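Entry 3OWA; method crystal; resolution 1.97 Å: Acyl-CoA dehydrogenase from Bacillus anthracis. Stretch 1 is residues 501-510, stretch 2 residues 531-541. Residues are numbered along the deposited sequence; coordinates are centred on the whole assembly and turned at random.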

# COMPACT_ATOMS: atom_id res chain seq x y z
N SER A 501 -4.56 -19.37 -0.98
CA SER A 501 -5.19 -18.32 -0.20
C SER A 501 -6.44 -17.79 -0.94
O SER A 501 -7.53 -17.69 -0.37
CB SER A 501 -4.23 -17.18 0.06
OG SER A 501 -4.93 -16.19 0.79
N ASN A 502 -6.29 -17.49 -2.22
CA ASN A 502 -7.43 -17.02 -3.01
C ASN A 502 -8.54 -18.04 -3.06
O ASN A 502 -9.70 -17.69 -2.93
CB ASN A 502 -7.00 -16.63 -4.43
CG ASN A 502 -6.51 -15.19 -4.50
OD1 ASN A 502 -6.63 -14.42 -3.54
ND2 ASN A 502 -5.94 -14.84 -5.62
N LEU A 503 -8.17 -19.30 -3.23
CA LEU A 503 -9.14 -20.39 -3.23
C LEU A 503 -9.98 -20.49 -1.92
O LEU A 503 -11.21 -20.61 -1.96
CB LEU A 503 -8.44 -21.71 -3.58
CG LEU A 503 -9.25 -22.93 -3.19
CD1 LEU A 503 -10.25 -23.20 -4.29
CD2 LEU A 503 -8.35 -24.13 -2.90
N TYR A 504 -9.30 -20.43 -0.78
CA TYR A 504 -9.94 -20.45 0.53
C TYR A 504 -10.91 -19.28 0.74
O TYR A 504 -12.02 -19.45 1.25
CB TYR A 504 -8.88 -20.48 1.66
CG TYR A 504 -9.41 -20.76 3.04
CD1 TYR A 504 -10.17 -21.91 3.30
CD2 TYR A 504 -9.17 -19.88 4.09
CE1 TYR A 504 -10.67 -22.19 4.57
CE2 TYR A 504 -9.66 -20.15 5.38
CZ TYR A 504 -10.41 -21.31 5.60
OH TYR A 504 -10.90 -21.57 6.87
N ALA A 505 -10.49 -18.09 0.35
CA ALA A 505 -11.39 -16.94 0.46
C ALA A 505 -12.61 -17.07 -0.49
O ALA A 505 -13.75 -16.78 -0.09
CB ALA A 505 -10.62 -15.65 0.17
N MSE A 506 -12.36 -17.50 -1.72
CA MSE A 506 -13.44 -17.71 -2.71
C MSE A 506 -14.45 -18.71 -2.22
O MSE A 506 -15.64 -18.45 -2.24
CB MSE A 506 -12.88 -18.22 -4.04
CG MSE A 506 -12.16 -17.20 -4.86
SE MSE A 506 -11.42 -18.05 -6.42
CE MSE A 506 -13.06 -18.59 -7.30
N GLU A 507 -13.98 -19.88 -1.80
CA GLU A 507 -14.88 -20.94 -1.30
C GLU A 507 -15.66 -20.50 -0.07
O GLU A 507 -16.86 -20.79 0.06
CB GLU A 507 -14.09 -22.22 -1.02
CG GLU A 507 -14.95 -23.38 -0.53
CD GLU A 507 -14.15 -24.64 -0.14
OE1 GLU A 507 -14.49 -25.74 -0.64
OE2 GLU A 507 -13.18 -24.56 0.65
N SER A 508 -15.00 -19.80 0.85
CA SER A 508 -15.65 -19.28 2.06
C SER A 508 -16.78 -18.32 1.71
O SER A 508 -17.87 -18.40 2.30
CB SER A 508 -14.65 -18.58 2.99
OG SER A 508 -13.64 -19.46 3.46
N ALA A 509 -16.52 -17.41 0.77
CA ALA A 509 -17.53 -16.50 0.28
C ALA A 509 -18.69 -17.26 -0.41
O ALA A 509 -19.87 -16.98 -0.15
CB ALA A 509 -16.93 -15.43 -0.66
N VAL A 510 -18.35 -18.23 -1.27
CA VAL A 510 -19.39 -19.00 -1.99
C VAL A 510 -20.30 -19.76 -1.02
O VAL A 510 -21.53 -19.66 -1.10
CB VAL A 510 -18.79 -19.98 -3.02
CG1 VAL A 510 -19.89 -20.89 -3.59
CG2 VAL A 510 -18.15 -19.22 -4.15
N TYR A 531 -21.17 -9.51 -3.83
CA TYR A 531 -19.80 -9.56 -3.30
C TYR A 531 -19.12 -10.80 -3.87
O TYR A 531 -18.00 -10.74 -4.32
CB TYR A 531 -19.76 -9.70 -1.77
CG TYR A 531 -20.19 -8.51 -0.94
CD1 TYR A 531 -19.94 -7.20 -1.36
CD2 TYR A 531 -20.82 -8.70 0.29
CE1 TYR A 531 -20.30 -6.12 -0.58
CE2 TYR A 531 -21.20 -7.61 1.09
CZ TYR A 531 -20.96 -6.33 0.62
OH TYR A 531 -21.32 -5.23 1.37
N THR A 532 -19.85 -11.91 -3.83
CA THR A 532 -19.34 -13.22 -4.25
C THR A 532 -18.98 -13.29 -5.73
O THR A 532 -17.89 -13.77 -6.07
CB THR A 532 -20.33 -14.34 -3.86
OG1 THR A 532 -20.49 -14.30 -2.44
CG2 THR A 532 -19.80 -15.72 -4.24
N GLU A 533 -19.87 -12.80 -6.61
CA GLU A 533 -19.61 -12.77 -8.05
C GLU A 533 -18.38 -11.96 -8.40
O GLU A 533 -17.51 -12.39 -9.18
CB GLU A 533 -20.82 -12.19 -8.79
CG GLU A 533 -21.98 -13.18 -8.86
CD GLU A 533 -23.29 -12.55 -9.30
OE1 GLU A 533 -23.44 -11.31 -9.21
OE2 GLU A 533 -24.17 -13.32 -9.75
N VAL A 534 -18.31 -10.78 -7.80
CA VAL A 534 -17.28 -9.81 -8.08
C VAL A 534 -15.93 -10.30 -7.51
O VAL A 534 -14.93 -10.27 -8.21
CB VAL A 534 -17.72 -8.43 -7.48
CG1 VAL A 534 -16.55 -7.58 -7.12
CG2 VAL A 534 -18.69 -7.71 -8.47
N PHE A 535 -15.93 -10.77 -6.27
CA PHE A 535 -14.67 -11.21 -5.66
C PHE A 535 -14.13 -12.45 -6.40
O PHE A 535 -12.93 -12.54 -6.69
CB PHE A 535 -14.82 -11.52 -4.15
CG PHE A 535 -13.57 -12.12 -3.54
CD1 PHE A 535 -12.52 -11.31 -3.17
CD2 PHE A 535 -13.43 -13.50 -3.42
CE1 PHE A 535 -11.34 -11.85 -2.65
CE2 PHE A 535 -12.27 -14.07 -2.91
CZ PHE A 535 -11.22 -13.23 -2.49
N CYS A 536 -15.02 -13.40 -6.66
CA CYS A 536 -14.63 -14.64 -7.34
C CYS A 536 -14.00 -14.41 -8.70
O CYS A 536 -12.95 -14.98 -9.01
CB CYS A 536 -15.79 -15.61 -7.44
SG CYS A 536 -15.99 -16.49 -5.89
N GLN A 537 -14.63 -13.56 -9.50
CA GLN A 537 -14.10 -13.24 -10.81
C GLN A 537 -12.67 -12.73 -10.71
O GLN A 537 -11.77 -13.22 -11.42
CB GLN A 537 -14.99 -12.23 -11.52
CG GLN A 537 -14.44 -11.84 -12.86
CD GLN A 537 -15.52 -11.57 -13.89
OE1 GLN A 537 -16.33 -12.44 -14.21
NE2 GLN A 537 -15.52 -10.35 -14.42
N GLU A 538 -12.45 -11.73 -9.85
CA GLU A 538 -11.11 -11.15 -9.72
C GLU A 538 -10.07 -12.06 -9.05
O GLU A 538 -8.93 -12.10 -9.50
CB GLU A 538 -11.16 -9.77 -9.05
CG GLU A 538 -11.62 -8.66 -10.04
CD GLU A 538 -12.36 -7.49 -9.37
OE1 GLU A 538 -12.83 -6.56 -10.08
OE2 GLU A 538 -12.49 -7.50 -8.13
N ALA A 539 -10.46 -12.78 -8.01
CA ALA A 539 -9.56 -13.72 -7.33
C ALA A 539 -9.18 -14.89 -8.26
O ALA A 539 -8.05 -15.38 -8.23
CB ALA A 539 -10.20 -14.27 -6.08
N PHE A 540 -10.15 -15.34 -9.06
CA PHE A 540 -9.88 -16.42 -10.03
C PHE A 540 -8.92 -15.98 -11.14
O PHE A 540 -8.04 -16.74 -11.53
CB PHE A 540 -11.18 -16.92 -10.65
CG PHE A 540 -11.00 -18.19 -11.44
CD1 PHE A 540 -10.88 -19.42 -10.77
CD2 PHE A 540 -10.94 -18.16 -12.83
CE1 PHE A 540 -10.73 -20.62 -11.50
CE2 PHE A 540 -10.78 -19.36 -13.57
CZ PHE A 540 -10.68 -20.58 -12.90
N ASN A 541 -9.12 -14.75 -11.63
CA ASN A 541 -8.13 -14.08 -12.49
C ASN A 541 -6.71 -14.09 -11.91
O ASN A 541 -5.76 -14.51 -12.60
CB ASN A 541 -8.61 -12.65 -12.88
CG ASN A 541 -9.80 -12.68 -13.87
OD1 ASN A 541 -10.10 -13.71 -14.48
ND2 ASN A 541 -10.45 -11.52 -14.05

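Two helices of one chain pack nearly antiparallel, at 164° between their directions, in a largely apolar contact built around one selenomethionine, with no clear hydrogen bond between them. The axes approach to 9.6 Å, and the CA atoms pair in a regular register, Asn502 with Ala539, Met506 with Cys536 and Ala509 with Thr532, so that contacts recur about once per helical turn. Together the two surfaces bury 452 Å².

Met506, present as selenomethionine, gives up the most area. Its CA-to-CB bond points sideways, but the unbranched chain, with chi1 m, chi2 t and chi3 p, brings its end nearer the other helix, where it sits as a knob among Phe535, Cys536, Ala539 and Phe540. Met506 CG lies 3.7 Å from both Phe535 CE2 and Ala539 CB, while Met506 CE reaches to 3.9 Å from Cys536 SG and 4.2 Å from Phe540 CD1. A long, unbranched side chain suits the place, since it can start sideways and still reach all four of these residues, and the small methyl of Ala539 leaves room for Met506 CG to pack against it.

Phe535 points toward the first helix and fills the space beside Met506. Phe535 CZ meets Ala505 CB at 3.6 Å, and the ring edge faces the backbone of the first helix, with Phe535 CE2 3.6 Å from Met506 N. Met506 N already donates to Asn502 O within its own helix, at 2.9 Å, so an apolar neighbour costs it no hydrogen bond.

At one end, Val510 CG2 lies 3.9 Å from both Thr532 CG2 and Cys536 SG; the beta-branched threonine offers a methyl here, while its OG1 is hydrogen-bonded elsewhere in the structure. Ala509, again small, faces this threonine. Toward the other end, Asn502 CG packs 4.1 Å from Ala539 CB, and Asn502 ND2 is hydrogen-bonded just outside the stretches, so the buried amide is satisfied there.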